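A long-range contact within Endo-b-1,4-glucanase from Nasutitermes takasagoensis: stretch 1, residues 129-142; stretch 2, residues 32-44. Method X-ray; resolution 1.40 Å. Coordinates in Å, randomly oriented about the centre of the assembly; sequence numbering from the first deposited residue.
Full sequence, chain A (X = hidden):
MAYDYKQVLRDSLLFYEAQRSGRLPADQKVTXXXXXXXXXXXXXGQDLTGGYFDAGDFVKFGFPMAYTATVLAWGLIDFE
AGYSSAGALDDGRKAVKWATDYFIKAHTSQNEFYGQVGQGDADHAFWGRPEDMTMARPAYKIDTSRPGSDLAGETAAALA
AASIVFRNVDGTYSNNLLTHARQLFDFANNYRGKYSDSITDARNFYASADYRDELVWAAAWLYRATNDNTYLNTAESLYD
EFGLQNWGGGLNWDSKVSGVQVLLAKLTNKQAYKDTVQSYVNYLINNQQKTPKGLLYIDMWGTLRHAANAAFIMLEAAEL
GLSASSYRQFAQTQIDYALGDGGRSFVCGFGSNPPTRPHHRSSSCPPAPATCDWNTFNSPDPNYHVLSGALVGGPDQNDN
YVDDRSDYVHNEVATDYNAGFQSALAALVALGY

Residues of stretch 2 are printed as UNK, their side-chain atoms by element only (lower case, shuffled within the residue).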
# COMPACT_ATOMS: atom_id res chain seq x y z
N ARG A 129 17.47 -11.51 -10.47
CA ARG A 129 16.12 -11.53 -11.04
C ARG A 129 15.26 -12.53 -10.27
O ARG A 129 15.72 -13.60 -9.89
CB ARG A 129 16.19 -11.91 -12.52
CG ARG A 129 16.92 -10.89 -13.39
CD ARG A 129 17.08 -11.38 -14.82
NE ARG A 129 18.02 -12.49 -14.88
CZ ARG A 129 19.27 -12.41 -15.34
NH1 ARG A 129 19.74 -11.26 -15.80
NH2 ARG A 129 20.05 -13.47 -15.31
N PRO A 130 13.98 -12.20 -10.05
CA PRO A 130 13.13 -13.14 -9.31
C PRO A 130 12.99 -14.52 -9.95
O PRO A 130 12.90 -15.53 -9.24
CB PRO A 130 11.80 -12.39 -9.18
CG PRO A 130 11.78 -11.49 -10.38
CD PRO A 130 13.21 -11.01 -10.49
N GLU A 131 12.98 -14.57 -11.28
CA GLU A 131 12.86 -15.84 -11.98
C GLU A 131 14.10 -16.72 -11.78
O GLU A 131 14.08 -17.90 -12.11
CB GLU A 131 12.63 -15.62 -13.48
CG GLU A 131 13.73 -14.82 -14.18
CD GLU A 131 13.42 -13.33 -14.26
OE1 GLU A 131 12.82 -12.77 -13.31
OE2 GLU A 131 13.80 -12.71 -15.28
N ASP A 132 15.17 -16.13 -11.23
CA ASP A 132 16.40 -16.88 -11.00
C ASP A 132 16.54 -17.42 -9.57
O ASP A 132 17.54 -18.06 -9.24
CB ASP A 132 17.63 -16.02 -11.32
CG ASP A 132 17.77 -15.73 -12.80
OD1 ASP A 132 17.12 -16.41 -13.62
OD2 ASP A 132 18.55 -14.81 -13.15
N MET A 133 15.55 -17.16 -8.72
CA MET A 133 15.61 -17.64 -7.34
C MET A 133 15.63 -19.16 -7.30
O MET A 133 14.93 -19.82 -8.06
CB MET A 133 14.40 -17.15 -6.54
CG MET A 133 14.36 -15.66 -6.28
SD MET A 133 13.07 -15.21 -5.10
CE MET A 133 11.61 -15.29 -6.14
N THR A 134 16.45 -19.71 -6.41
CA THR A 134 16.54 -21.16 -6.26
C THR A 134 16.42 -21.57 -4.79
O THR A 134 16.43 -22.77 -4.48
CB THR A 134 17.88 -21.71 -6.80
OG1 THR A 134 18.96 -21.19 -6.02
CG2 THR A 134 18.07 -21.30 -8.26
N MET A 135 16.30 -20.60 -3.90
CA MET A 135 16.19 -20.90 -2.48
C MET A 135 14.77 -21.27 -2.10
O MET A 135 13.81 -20.90 -2.78
CB MET A 135 16.65 -19.70 -1.63
CG MET A 135 15.61 -18.60 -1.44
SD MET A 135 15.16 -17.70 -2.94
CE MET A 135 16.54 -16.55 -3.05
N ALA A 136 14.63 -22.01 -1.00
CA ALA A 136 13.32 -22.41 -0.53
C ALA A 136 12.54 -21.17 -0.14
O ALA A 136 13.10 -20.21 0.39
CB ALA A 136 13.45 -23.35 0.67
N ARG A 137 11.24 -21.19 -0.41
CA ARG A 137 10.36 -20.08 -0.07
C ARG A 137 9.25 -20.59 0.84
O ARG A 137 8.17 -20.97 0.38
CB ARG A 137 9.79 -19.44 -1.34
CG ARG A 137 10.81 -18.55 -2.04
CD ARG A 137 10.37 -18.12 -3.43
NE ARG A 137 9.17 -17.29 -3.45
CZ ARG A 137 9.12 -16.01 -3.08
NH1 ARG A 137 10.20 -15.39 -2.64
NH2 ARG A 137 7.97 -15.35 -3.17
N PRO A 138 9.51 -20.61 2.15
CA PRO A 138 8.51 -21.08 3.12
C PRO A 138 7.29 -20.18 3.12
O PRO A 138 7.38 -18.99 2.82
CB PRO A 138 9.26 -21.02 4.45
CG PRO A 138 10.70 -21.12 4.06
CD PRO A 138 10.78 -20.28 2.82
N ALA A 139 6.14 -20.77 3.46
CA ALA A 139 4.90 -20.03 3.55
C ALA A 139 4.48 -20.09 5.01
O ALA A 139 4.51 -21.16 5.62
CB ALA A 139 3.84 -20.65 2.66
N TYR A 140 4.10 -18.94 5.57
CA TYR A 140 3.70 -18.87 6.96
C TYR A 140 2.25 -18.44 7.06
O TYR A 140 1.78 -17.59 6.29
CB TYR A 140 4.59 -17.86 7.70
CG TYR A 140 6.07 -18.13 7.59
CD1 TYR A 140 6.61 -19.36 7.98
CD2 TYR A 140 6.95 -17.15 7.13
CE1 TYR A 140 7.99 -19.60 7.91
CE2 TYR A 140 8.32 -17.38 7.05
CZ TYR A 140 8.83 -18.60 7.44
OH TYR A 140 10.19 -18.82 7.37
N LYS A 141 1.53 -19.00 8.03
CA LYS A 141 0.12 -18.69 8.18
C LYS A 141 -0.30 -18.38 9.61
O LYS A 141 0.43 -18.64 10.57
CB LYS A 141 -0.71 -19.88 7.70
CG LYS A 141 -0.56 -21.12 8.58
CD LYS A 141 -1.39 -22.29 8.07
CE LYS A 141 -1.41 -23.44 9.07
NZ LYS A 141 -0.04 -23.94 9.38
N ILE A 142 -1.49 -17.81 9.73
CA ILE A 142 -2.09 -17.55 11.03
C ILE A 142 -3.31 -18.48 11.02
O ILE A 142 -3.83 -18.83 9.95
CB ILE A 142 -2.55 -16.07 11.22
CG1 ILE A 142 -3.39 -15.60 10.03
CG2 ILE A 142 -1.33 -15.18 11.42
CD1 ILE A 142 -4.00 -14.22 10.24
N UNK A 32 10.03 -6.08 -19.06
CA UNK A 32 11.34 -6.58 -18.67
C UNK A 32 11.17 -7.52 -17.47
O UNK A 32 12.09 -8.26 -17.12
c UNK A 32 11.20 -2.76 -14.24
n UNK A 32 10.96 -2.41 -16.71
c UNK A 32 12.28 -5.26 -15.04
c UNK A 32 12.17 -4.91 -13.70
c UNK A 32 11.84 -4.35 -16.01
c UNK A 32 11.26 -3.16 -17.82
c UNK A 32 12.32 -5.44 -18.34
c UNK A 32 11.63 -3.67 -13.31
c UNK A 32 11.81 -4.36 -17.44
c UNK A 32 11.31 -3.11 -15.59
N UNK A 33 9.99 -7.49 -16.86
CA UNK A 33 9.68 -8.38 -15.74
C UNK A 33 9.20 -9.70 -16.35
O UNK A 33 8.47 -9.69 -17.35
n UNK A 33 9.74 -8.82 -12.55
c UNK A 33 8.69 -9.23 -11.84
n UNK A 33 7.86 -8.34 -11.30
n UNK A 33 8.46 -10.53 -11.70
c UNK A 33 10.07 -7.42 -12.83
c UNK A 33 9.06 -6.80 -13.79
c UNK A 33 8.59 -7.80 -14.84
N UNK A 34 9.59 -10.81 -15.75
CA UNK A 34 9.22 -12.13 -16.25
C UNK A 34 8.52 -12.99 -15.20
O UNK A 34 8.53 -12.66 -14.01
n UNK A 34 10.76 -10.53 -21.15
c UNK A 34 10.61 -11.77 -18.98
c UNK A 34 10.47 -12.87 -16.72
c UNK A 34 11.46 -10.91 -19.89
c UNK A 34 11.34 -12.09 -17.69
N UNK A 35 7.92 -14.09 -15.65
CA UNK A 35 7.24 -15.00 -14.74
C UNK A 35 8.23 -15.45 -13.66
O UNK A 35 9.39 -15.74 -13.95
o UNK A 35 5.38 -16.82 -17.34
c UNK A 35 6.74 -16.24 -15.49
o UNK A 35 5.16 -14.79 -16.54
c UNK A 35 5.69 -15.92 -16.53
N UNK A 36 7.76 -15.52 -12.42
CA UNK A 36 8.64 -15.92 -11.32
C UNK A 36 7.84 -16.39 -10.12
O UNK A 36 6.62 -16.20 -10.05
o UNK A 36 8.74 -13.72 -10.27
c UNK A 36 9.52 -14.74 -10.90
N UNK A 37 8.54 -17.01 -9.17
CA UNK A 37 7.93 -17.52 -7.95
C UNK A 37 6.72 -18.37 -8.28
O UNK A 37 5.68 -18.29 -7.62
c UNK A 37 7.52 -16.35 -7.05
N UNK A 38 6.87 -19.22 -9.30
CA UNK A 38 5.78 -20.08 -9.75
C UNK A 38 5.54 -21.31 -8.88
O UNK A 38 4.60 -22.06 -9.11
c UNK A 38 6.20 -19.37 -12.20
c UNK A 38 4.94 -18.53 -12.22
c UNK A 38 6.04 -20.52 -11.20
c UNK A 38 6.48 -19.94 -13.59
N UNK A 39 6.39 -21.50 -7.87
CA UNK A 39 6.25 -22.64 -6.97
C UNK A 39 5.76 -22.23 -5.58
O UNK A 39 5.73 -23.04 -4.66
n UNK A 39 7.01 -24.89 -8.64
c UNK A 39 7.96 -24.13 -8.09
c UNK A 39 7.59 -23.37 -6.84
o UNK A 39 9.10 -24.05 -8.57
N UNK A 40 5.38 -20.96 -5.43
CA UNK A 40 4.89 -20.49 -4.13
C UNK A 40 3.68 -21.32 -3.74
O UNK A 40 2.70 -21.40 -4.48
o UNK A 40 6.89 -18.62 -4.30
o UNK A 40 5.60 -16.87 -4.08
c UNK A 40 4.53 -19.00 -4.21
c UNK A 40 5.76 -18.10 -4.20
N UNK A 41 3.74 -21.93 -2.56
CA UNK A 41 2.65 -22.79 -2.12
C UNK A 41 2.54 -22.93 -0.61
O UNK A 41 3.50 -22.70 0.12
c UNK A 41 2.83 -24.17 -2.75
c UNK A 41 4.47 -26.03 -3.19
c UNK A 41 4.08 -24.89 -2.28
o UNK A 41 5.05 -25.82 -4.26
n UNK A 41 4.12 -27.25 -2.79
N UNK A 42 1.35 -23.33 -0.16
CA UNK A 42 1.09 -23.51 1.26
C UNK A 42 1.63 -24.81 1.80
O UNK A 42 2.25 -25.59 1.09
N UNK A 43 1.37 -25.06 3.08
CA UNK A 43 1.86 -26.26 3.75
C UNK A 43 1.31 -27.57 3.19
O UNK A 43 1.94 -28.62 3.34
o UNK A 43 3.22 -24.40 5.20
c UNK A 43 1.60 -26.15 5.25
c UNK A 43 2.38 -25.01 5.89
o UNK A 43 2.15 -24.73 7.09
N UNK A 44 0.14 -27.52 2.54
CA UNK A 44 -0.44 -28.72 1.94
C UNK A 44 -0.25 -28.67 0.43
O UNK A 44 -0.80 -29.49 -0.31
n UNK A 44 -2.12 -27.18 4.51
c UNK A 44 -2.23 -29.42 3.63
c UNK A 44 -1.92 -28.47 4.76
c UNK A 44 -1.94 -28.83 2.26
o UNK A 44 -1.52 -28.88 5.85
O HOH W 1 13.99 -9.98 -15.90
O HOH W 2 11.71 -10.38 -13.70
O HOH W 3 11.28 -17.77 -9.11
O HOH W 4 6.49 -21.92 -1.48
O HOH W 5 5.98 -23.73 3.74
O HOH W 6 3.75 -22.69 7.72

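Position 32 carries one carbon followed by fused five- and six-membered rings holding eight carbons and one nitrogen, the indole of Trp32. Its ring stays clear of stretch 1, but water 1 lies 2.8 Å from Trp32 O and 2.8 Å from Glu131 OE2, bridging the two. Position 33 has three carbons, a nitrogen, then a carbon bearing two more nitrogens, so it is Arg33. Its NH2 lies 3.7 Å from Pro130 CG, and its NE donates to water 2 (2.8 Å), which in turn donates to Glu131 OE1 (2.7 Å).

At position 34 four carbons run in a row to a nitrogen: Lys34. Its CG packs 3.5 Å from Glu131 OE2, while the chain end leads away. Position 35 holds two carbons, the second with two oxygens and no nitrogen, which marks Asp35; the side chain points away, and the backbone O makes the contact, 3.3 Å from Glu131 CB. One carbon and one oxygen at position 36 give Ser36, whose OG lies 3.5 Å from Pro130 CB; the backbones come nearest here, with Glu131 CA 4.3 Å from Ser36 CA.

A single carbon at position 37 identifies Ala37. Its CB sits 4.3 Å from Met133 CE and 4.0 Å from Arg137 NH2, and water 3 links its N (2.8 Å) to Pro130 O (2.8 Å). Position 38, four carbons forked at the second, is Leu38, out of reach of stretch 1. Position 39 has two carbons, the second bearing one oxygen and one nitrogen, hence Asn39, also without contact.

Position 40 has two carbons, the second carrying two oxygens that face the guanidinium of Arg137: Asp40. The type I turn from Ala37 leads to this residue. Three carbons, the third with an oxygen and a nitrogen, make position 41 Gln41; its side chain points away, but its backbone O lies 3.3 Å from Ala139 CB. Position 42 has no side-chain atoms and is Gly42, its CA 4.2 Å from Ala139 CB. Position 43, two carbons and a terminal pair of oxygens near an amine, is Asp43. Position 44, three carbons ending in oxygen and nitrogen, is Gln44, which makes no direct contact.

The contact is anchored by charge. Arg137 NE and Asp40 OD1 (2.8 Å), with Arg137 NH2 and Asp40 OD2 (3.0 Å), form a nearly linear, two-pronged salt bridge. Lys141 NZ adds a second salt bridge, with a weak hydrogen bond to Asp43 OD1 (3.3 Å). Beyond these, Ser36 packs against Pro130 and Glu131, and waters bridge the stretches, linking backbone groups to each other, as water 3 does, or to carboxylates, as water 6 does between Ala139 O and Asp43 OD1.

Stretch 2, residues 32-44: WRKDSALNDQGDQ
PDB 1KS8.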